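PDB 3KQF: enoyl-CoA hydratase/isomerase family protein from Bacillus anthracis, which probably catalyses the reversible addition of water across the double bond of 2-trans-enoyl-CoA thioesters, as crotonase-family enoyl-CoA hydratases do. Local coordinates for residues L24-E27 and L33-A36. Numbering follows the deposited sequence.
Sequences LNRE and LSLA
R26 lays one face of its guanidinium over the side chain of S34, and this meeting illustrates how an arginine can pack flat on the residue that starts a helix while its polar end bonds to others. NH1 does most of the touching, 3.5 Å from S34 CB, while S34 OG sits 3.4 Å above the guanidinium plane, displaced toward its rim. With OG over the face, the pair meets by packing, and NH1 turns to other acceptors: it donates to the carbonyl oxygen of S32 and forms a salt bridge with D72 OD1. Held by these two partners at NH1, the flat group is probably restricted in its rotation against the serine. The chain reaches that position by leaving the backbone with CG turned away from the carbonyl (chi1 -60°) and then bending at chi3 (71°).

S34 stands at the N-cap of helix 35-49, and its hydroxyl accepts from the backbone N of L37 in the first turn. OG is tucked between the two backbone arms of its residue (chi1 57°), which turns it toward that N-H.

Alongside this polar pair, L24 and L33 meet through their branch ends, CD1 of L24 lying 4.2 Å from CD2 of L33. The CB of L33 points away from the other segment, yet its outer methyl turns back to make this contact. C68 touches both leucines, extending the apolar patch.

Together the polar and the apolar contact pack the end of strand 19-24 and the loop after it against the start of helix 35-49, which leads on to parallel strand 56-61: a beta-alpha-beta crossover of the crotonase fold.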
# COMPACT_ATOMS: atom_id res chain seq x y z
N LEU A 24 22.37 15.10 -12.36
CA LEU A 24 23.21 14.15 -13.11
C LEU A 24 23.58 14.93 -14.38
O LEU A 24 22.71 15.52 -15.01
CB LEU A 24 22.48 12.85 -13.43
CG LEU A 24 21.91 12.07 -12.25
CD1 LEU A 24 21.28 10.77 -12.73
CD2 LEU A 24 22.97 11.77 -11.19
N ASN A 25 24.86 14.93 -14.73
CA ASN A 25 25.35 15.74 -15.85
C ASN A 25 26.14 14.98 -16.92
O ASN A 25 27.33 15.24 -17.13
CB ASN A 25 26.21 16.88 -15.29
CG ASN A 25 26.51 17.95 -16.33
OD1 ASN A 25 25.71 18.20 -17.24
ND2 ASN A 25 27.66 18.62 -16.18
N ARG A 26 25.46 14.06 -17.58
CA ARG A 26 26.01 13.28 -18.67
C ARG A 26 24.94 13.23 -19.76
O ARG A 26 24.52 12.16 -20.16
CB ARG A 26 26.36 11.87 -18.21
CG ARG A 26 27.36 11.76 -17.09
CD ARG A 26 27.75 10.29 -16.94
NE ARG A 26 28.56 9.85 -18.07
CZ ARG A 26 28.60 8.61 -18.56
NH1 ARG A 26 27.81 7.65 -18.07
NH2 ARG A 26 29.40 8.35 -19.59
N GLU A 27 24.52 14.40 -20.24
CA GLU A 27 23.45 14.48 -21.26
C GLU A 27 23.66 13.60 -22.49
O GLU A 27 22.72 12.94 -22.94
CB GLU A 27 23.19 15.92 -21.73
CG GLU A 27 22.64 16.85 -20.69
CD GLU A 27 22.33 18.24 -21.25
OE1 GLU A 27 21.85 18.34 -22.41
OE2 GLU A 27 22.55 19.22 -20.52
N LEU A 33 24.34 5.87 -15.30
CA LEU A 33 25.18 5.77 -14.11
C LEU A 33 26.49 5.02 -14.33
O LEU A 33 26.54 3.79 -14.22
CB LEU A 33 24.37 5.07 -13.01
CG LEU A 33 23.02 5.72 -12.66
CD1 LEU A 33 22.18 4.75 -11.82
CD2 LEU A 33 23.18 7.07 -11.97
N SER A 34 27.55 5.76 -14.67
CA SER A 34 28.86 5.15 -14.82
C SER A 34 29.48 5.06 -13.43
O SER A 34 29.05 5.75 -12.50
CB SER A 34 29.75 6.00 -15.73
OG SER A 34 29.86 7.32 -15.23
N LEU A 35 30.50 4.22 -13.28
CA LEU A 35 31.17 4.11 -11.99
C LEU A 35 31.76 5.46 -11.59
O LEU A 35 31.76 5.82 -10.42
CB LEU A 35 32.26 3.02 -12.00
CG LEU A 35 31.76 1.60 -12.31
CD1 LEU A 35 32.89 0.60 -12.26
CD2 LEU A 35 30.66 1.20 -11.34
N ALA A 36 32.26 6.21 -12.56
CA ALA A 36 32.84 7.54 -12.26
C ALA A 36 31.77 8.49 -11.70
O ALA A 36 32.02 9.20 -10.72
CB ALA A 36 33.51 8.12 -13.51